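Local atomic coordinates of AgaA (Rhizobium radiobacter, PDB entry 6HLX), a protein that binds the opine agropinic acid in the periplasm, as the solute-binding component of an ABC transporter that imports it into the bacterium. Residues Gly2-Leu8 with Leu188-Val194; Val211-Val217 with Gln454-Lys459. All blocks are in the same frame, centred on the assembly; numbering follows the deposited sequence. Where two conformers were deposited one is given.

Interaction 1 (Gly2-Leu8 with Leu188-Val194). With ZN (zinc ion), chain N; ZN (zinc ion), chain S; ACT (acetate ion), chain M.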
# COMPACT_ATOMS: atom_id res chain seq x y z
N GLY A 2 6.59 -26.27 13.75
CA GLY A 2 7.20 -26.15 12.43
C GLY A 2 7.62 -24.74 12.11
O GLY A 2 7.19 -23.78 12.77
N THR A 3 8.47 -24.62 11.08
CA THR A 3 9.03 -23.36 10.61
C THR A 3 8.59 -23.16 9.15
O THR A 3 8.46 -24.15 8.41
CB THR A 3 10.56 -23.40 10.81
OG1 THR A 3 10.85 -23.55 12.21
CG2 THR A 3 11.28 -22.18 10.28
N LEU A 4 8.41 -21.91 8.74
CA LEU A 4 8.03 -21.63 7.36
C LEU A 4 9.05 -20.65 6.77
O LEU A 4 9.44 -19.70 7.44
CB LEU A 4 6.61 -21.04 7.32
CG LEU A 4 6.00 -20.84 5.92
CD1 LEU A 4 4.53 -21.14 5.91
CD2 LEU A 4 6.26 -19.43 5.41
N TYR A 5 9.49 -20.91 5.54
CA TYR A 5 10.41 -20.02 4.82
C TYR A 5 9.56 -19.29 3.79
O TYR A 5 8.88 -19.93 2.96
CB TYR A 5 11.53 -20.81 4.14
CG TYR A 5 12.47 -21.57 5.06
CD1 TYR A 5 12.54 -21.27 6.42
CD2 TYR A 5 13.31 -22.57 4.57
CE1 TYR A 5 13.39 -21.98 7.28
CE2 TYR A 5 14.19 -23.26 5.41
CZ TYR A 5 14.25 -22.94 6.76
OH TYR A 5 15.13 -23.61 7.59
N PHE A 6 9.59 -17.96 3.86
CA PHE A 6 8.75 -17.08 3.03
C PHE A 6 9.67 -16.25 2.13
O PHE A 6 10.47 -15.45 2.62
CB PHE A 6 7.96 -16.17 3.97
CG PHE A 6 6.79 -15.41 3.39
CD1 PHE A 6 6.98 -14.44 2.39
CD2 PHE A 6 5.50 -15.61 3.88
CE1 PHE A 6 5.89 -13.71 1.89
CE2 PHE A 6 4.42 -14.85 3.40
CZ PHE A 6 4.62 -13.92 2.41
N GLY A 7 9.56 -16.46 0.83
CA GLY A 7 10.37 -15.76 -0.15
C GLY A 7 9.77 -14.42 -0.49
O GLY A 7 8.76 -14.35 -1.20
N LEU A 8 10.38 -13.34 0.03
CA LEU A 8 9.93 -11.97 -0.26
C LEU A 8 10.57 -11.45 -1.57
O LEU A 8 11.70 -11.80 -1.89
CB LEU A 8 10.34 -11.00 0.87
CG LEU A 8 9.69 -11.10 2.24
CD1 LEU A 8 10.41 -10.14 3.20
CD2 LEU A 8 8.18 -10.81 2.17
N LEU A 188 2.69 -21.40 13.69
CA LEU A 188 4.10 -21.62 13.38
C LEU A 188 5.02 -21.22 14.52
O LEU A 188 4.76 -20.25 15.22
CB LEU A 188 4.49 -20.81 12.12
CG LEU A 188 3.74 -21.20 10.82
CD1 LEU A 188 3.87 -20.08 9.76
CD2 LEU A 188 4.30 -22.51 10.25
N ASP A 189 6.13 -21.96 14.67
CA ASP A 189 7.12 -21.62 15.69
C ASP A 189 8.04 -20.50 15.21
O ASP A 189 8.50 -19.70 16.03
CB ASP A 189 7.93 -22.87 16.07
CG ASP A 189 7.06 -23.91 16.76
OD1 ASP A 189 6.39 -23.55 17.76
OD2 ASP A 189 7.01 -25.06 16.29
N GLU A 190 8.33 -20.45 13.89
CA GLU A 190 9.21 -19.43 13.29
C GLU A 190 8.84 -19.19 11.85
O GLU A 190 8.30 -20.07 11.17
CB GLU A 190 10.69 -19.89 13.26
CG GLU A 190 11.29 -20.25 14.59
CD GLU A 190 12.77 -20.56 14.54
OE1 GLU A 190 13.31 -20.79 15.63
OE2 GLU A 190 13.38 -20.59 13.45
N VAL A 191 9.21 -18.02 11.37
CA VAL A 191 9.09 -17.69 9.96
C VAL A 191 10.41 -17.03 9.58
O VAL A 191 10.88 -16.13 10.31
CB VAL A 191 7.88 -16.78 9.60
CG1 VAL A 191 7.75 -16.65 8.07
CG2 VAL A 191 6.58 -17.35 10.17
N HIS A 192 11.03 -17.51 8.50
CA HIS A 192 12.25 -16.90 7.97
C HIS A 192 11.81 -16.20 6.67
O HIS A 192 11.37 -16.86 5.71
CB HIS A 192 13.34 -17.96 7.71
CG HIS A 192 13.76 -18.71 8.94
ND1 HIS A 192 15.07 -19.09 9.15
CD2 HIS A 192 13.01 -19.16 9.98
CE1 HIS A 192 15.09 -19.75 10.31
NE2 HIS A 192 13.86 -19.83 10.84
N TYR A 193 11.90 -14.87 6.66
CA TYR A 193 11.54 -14.05 5.48
C TYR A 193 12.84 -13.89 4.69
O TYR A 193 13.71 -13.13 5.12
CB TYR A 193 10.97 -12.69 5.92
CG TYR A 193 9.61 -12.81 6.57
CD1 TYR A 193 8.45 -12.85 5.80
CD2 TYR A 193 9.48 -12.89 7.95
CE1 TYR A 193 7.19 -13.00 6.40
CE2 TYR A 193 8.23 -13.02 8.56
CZ TYR A 193 7.09 -13.11 7.78
OH TYR A 193 5.87 -13.27 8.39
N VAL A 194 12.98 -14.62 3.59
CA VAL A 194 14.21 -14.68 2.77
C VAL A 194 14.04 -13.75 1.56
O VAL A 194 13.02 -13.78 0.89
CB VAL A 194 14.49 -16.13 2.34
CG1 VAL A 194 15.85 -16.24 1.62
CG2 VAL A 194 14.45 -17.10 3.54
ZN ZN N . 16.70 -18.85 7.99
ZN ZN S . 15.20 -21.46 15.06
C ACT M . 6.06 -30.63 13.32
O ACT M . 5.19 -30.72 12.42
OXT ACT M . 6.69 -29.58 13.62
CH3 ACT M . 6.38 -31.92 14.12
O HOH W 1 9.84 -25.79 14.64
O HOH W 2 16.12 -19.93 15.52
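F6 N donates to H192 O over 2.8 Å, almost straight at 177°, one of five backbone bonds that zip 3-8 to 190-194 as parallel strands near the middle of a mixed sheet of this periplasmic binding protein. L4 and F6 each give their N-H and accept through their O, and L8 N closes the pairing on V194 O. Beyond the strands, D189 N donates to G2 O, and D189 returns the bond with its carboxylate, whose OD2 receives G2 N at 2.8 Å on the anti side, well out of the carboxylate plane.

On the Y5, E190 and H192 face, the imidazole is fixed from both nitrogens. ND1 of H192 binds a zinc ion at 2.0 Å, which E171 also ligates, while NE2 donates nearly in the ring plane to E190 OE2 (2.8 Å). E190 in turn chelates a second zinc ion unevenly, OE1 closer than OE2, and K175 bonds to OE1. Y5 CE1 sits over one face of the imidazole toward its rim, the ring planes inclined at 52°. In one of its two conformers, T3 brings CG2 to 3.5 Å from H192 CD2.

The other face is apolar. L4 lies alongside V191 and sets its CB against CD1 of L188, while L8 CD1 touches Y193 CB; helix 23-32 packs over F6, L8 and Y193. With chi1 of -166° swinging its ring beside the carbonyl carbon, F6 receives Y193 CE1 over one face, 3.8 Å above the plane.

Interaction 2 (Val211-Val217 with Gln454-Lys459). With ZN (zinc ion), chain Q; G9Z (agropinic acid), chain E.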
# COMPACT_ATOMS: atom_id res chain seq x y z
N VAL A 211 11.87 -22.73 -0.57
CA VAL A 211 10.96 -21.88 0.23
C VAL A 211 9.56 -22.49 0.21
O VAL A 211 9.26 -23.27 -0.69
CB VAL A 211 10.92 -20.39 -0.18
CG1 VAL A 211 12.25 -19.70 0.07
CG2 VAL A 211 10.46 -20.21 -1.63
N ASP A 212 8.69 -22.06 1.14
CA ASP A 212 7.34 -22.59 1.29
C ASP A 212 6.25 -21.67 0.74
O ASP A 212 5.18 -22.15 0.39
CB ASP A 212 7.08 -22.87 2.76
CG ASP A 212 8.15 -23.78 3.34
OD1 ASP A 212 8.46 -24.81 2.70
OD2 ASP A 212 8.71 -23.42 4.37
N ILE A 213 6.51 -20.37 0.71
CA ILE A 213 5.61 -19.35 0.16
C ILE A 213 6.45 -18.32 -0.57
O ILE A 213 7.55 -18.02 -0.13
CB ILE A 213 4.79 -18.62 1.30
CG1 ILE A 213 3.98 -19.60 2.16
CG2 ILE A 213 3.85 -17.48 0.73
CD1 ILE A 213 3.11 -18.89 3.24
N ILE A 214 5.92 -17.76 -1.67
CA ILE A 214 6.55 -16.62 -2.34
C ILE A 214 5.51 -15.56 -2.61
O ILE A 214 4.35 -15.88 -2.88
CB ILE A 214 7.37 -16.95 -3.62
CG1 ILE A 214 6.47 -17.58 -4.76
CG2 ILE A 214 8.60 -17.80 -3.30
CD1 ILE A 214 7.11 -17.53 -6.19
N ASP A 215 5.93 -14.29 -2.62
CA ASP A 215 5.00 -13.22 -3.02
C ASP A 215 5.35 -12.69 -4.42
O ASP A 215 6.34 -13.14 -5.02
CB ASP A 215 4.89 -12.11 -1.96
CG ASP A 215 6.11 -11.29 -1.70
OD1 ASP A 215 7.10 -11.42 -2.46
OD2 ASP A 215 6.07 -10.46 -0.77
N TYR A 216 4.54 -11.76 -4.96
CA TYR A 216 4.75 -11.18 -6.28
C TYR A 216 5.07 -12.24 -7.35
O TYR A 216 6.11 -12.20 -8.00
CB TYR A 216 5.84 -10.09 -6.22
CG TYR A 216 5.34 -8.78 -5.67
CD1 TYR A 216 5.40 -8.52 -4.30
CD2 TYR A 216 4.93 -7.75 -6.51
CE1 TYR A 216 4.97 -7.30 -3.78
CE2 TYR A 216 4.51 -6.52 -6.00
CZ TYR A 216 4.53 -6.30 -4.63
OH TYR A 216 4.16 -5.07 -4.11
N VAL A 217 4.19 -13.25 -7.48
CA VAL A 217 4.41 -14.29 -8.49
C VAL A 217 4.35 -13.59 -9.85
O VAL A 217 3.33 -12.94 -10.14
CB VAL A 217 3.34 -15.40 -8.41
CG1 VAL A 217 3.49 -16.39 -9.56
CG2 VAL A 217 3.40 -16.11 -7.05
N GLN A 454 -2.39 -9.92 -8.56
CA GLN A 454 -1.39 -9.86 -7.50
C GLN A 454 -1.48 -11.21 -6.82
O GLN A 454 -2.45 -11.49 -6.11
CB GLN A 454 -1.71 -8.70 -6.53
CG GLN A 454 -0.67 -8.58 -5.38
CD GLN A 454 0.70 -8.12 -5.86
OE1 GLN A 454 0.84 -7.53 -6.93
NE2 GLN A 454 1.73 -8.38 -5.08
N ASN A 455 -0.53 -12.09 -7.13
CA ASN A 455 -0.64 -13.47 -6.69
C ASN A 455 0.48 -13.89 -5.75
O ASN A 455 1.60 -13.37 -5.85
CB ASN A 455 -0.63 -14.39 -7.93
CG ASN A 455 -1.73 -14.06 -8.93
OD1 ASN A 455 -2.85 -13.73 -8.54
ND2 ASN A 455 -1.45 -14.10 -10.21
N TYR A 456 0.14 -14.81 -4.84
CA TYR A 456 1.09 -15.52 -3.98
C TYR A 456 1.13 -16.95 -4.49
O TYR A 456 0.21 -17.41 -5.20
CB TYR A 456 0.60 -15.59 -2.51
CG TYR A 456 0.77 -14.27 -1.78
CD1 TYR A 456 -0.19 -13.27 -1.89
CD2 TYR A 456 1.91 -14.01 -1.03
CE1 TYR A 456 -0.04 -12.05 -1.23
CE2 TYR A 456 2.08 -12.79 -0.37
CZ TYR A 456 1.10 -11.81 -0.48
OH TYR A 456 1.24 -10.59 0.12
N ALA A 457 2.15 -17.69 -4.08
CA ALA A 457 2.19 -19.11 -4.38
C ALA A 457 2.69 -19.83 -3.15
O ALA A 457 3.51 -19.29 -2.41
CB ALA A 457 3.09 -19.40 -5.56
N VAL A 458 2.10 -21.00 -2.87
CA VAL A 458 2.47 -21.79 -1.70
C VAL A 458 2.81 -23.20 -2.12
O VAL A 458 2.33 -23.69 -3.16
CB VAL A 458 1.38 -21.77 -0.57
CG1 VAL A 458 0.96 -20.33 -0.22
CG2 VAL A 458 0.15 -22.60 -0.95
N LYS A 459 3.60 -23.88 -1.28
CA LYS A 459 3.90 -25.28 -1.53
C LYS A 459 2.73 -26.12 -1.01
O LYS A 459 2.08 -25.74 -0.04
CB LYS A 459 5.20 -25.68 -0.77
CG LYS A 459 6.46 -25.63 -1.64
CD LYS A 459 6.51 -26.80 -2.64
CE LYS A 459 7.88 -27.11 -3.17
NZ LYS A 459 7.83 -27.64 -4.56
ZN ZN Q . 9.96 -25.01 4.94
OAM G9Z E . 6.30 -2.41 -2.72
CAB G9Z E . 6.17 -2.47 -3.95
CAC G9Z E . 7.10 -3.13 -4.78
CB G9Z E . 6.55 -2.99 -6.23
CA G9Z E . 5.37 -2.05 -6.12
C G9Z E . 4.21 -2.60 -6.75
O G9Z E . 3.48 -3.39 -6.09
N G9Z E . 5.22 -1.82 -4.65
CAG G9Z E . 4.08 -1.05 -4.01
CAH G9Z E . 4.34 0.46 -4.11
OAP G9Z E . 4.35 0.78 -5.50
CAI G9Z E . 3.27 1.29 -3.39
OAQ G9Z E . 2.98 0.67 -2.12
CAJ G9Z E . 3.77 2.74 -3.10
OAR G9Z E . 2.74 3.47 -2.42
CAK G9Z E . 4.30 3.55 -4.31
OAT G9Z E . 4.97 4.73 -3.84
CAL G9Z E . 3.19 3.89 -5.32
OAS G9Z E . 3.76 4.52 -6.48
OXT G9Z E . 3.98 -2.29 -7.95
O HOH W 3 3.90 -10.27 0.83
O HOH W 4 1.94 -11.11 -3.84
O HOH W 5 1.74 -11.17 -8.67
O HOH W 6 1.01 -13.51 -11.42
O HOH W 7 10.76 -24.37 6.50
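V211 O lies 3.8 Å from K459 CG, and it is a buried carbonyl without a polar partner. D212 O accepts K459 N at 2.9 Å, while its side chain turns elsewhere: OD2 binds a zinc ion at 2.1 Å together with a water and with H488 and H490 of the C-terminal histidine run, evidently a purification tag, and also receives Y5 N. I213 is paired with V458 at a non-hydrogen-bonded position, their side chains alongside each other with CG1 against CG1. At I214 the pairing becomes hydrogen-bonded, its N and O both joined to A457, and its CG1 packs on the A457 methyl. This short antiparallel pairing links 213-214 to 456-459 in the mixed sheet, in which 3-8 and 231-234 flank the pair.

D215 presses CB to within 3.3 Å of Y456 CE2, and a water joins its OD2 to the tyrosine hydroxyl. Past D215 the chain turns through Y216, which has a positive phi (46°). The Y216 ring takes Q454 NE2 over the centre of one face, 3.3 Å above the plane, with the amide nearly perpendicular to the ring at 82°; bending of Q454 at chi2 carries the amide there, and R452 holds its OE1. At the ring's edge Y216 OH donates to agropinic acid O over 2.7 Å. V217 N rejoins the partner chain at N455 O, two waters bridge V217 O to N455 N and ND2, ND2 also bonding to E453, and V217 CG2 meets A457 CB at 3.6 Å.

Interactions 1 and 2 are strand pairings of one mixed sheet, joined where 3-8 and 213-214 run side by side: D212 N probably bonds to Y5 O, and G7 N to I213 O. The first is parallel and only partly buried, with a metal-binding polar face and an apolar face beneath helix 23-32. The second is antiparallel, shorter and buried, and has several water bridges around D215-V217. Zinc marks both, through E190 and H192 in interaction 1 and D212 in interaction 2, but direct ligand contact belongs to interaction 2: Y216 bonds agropinic acid, whereas the L8 side chain stays about 10 Å from it.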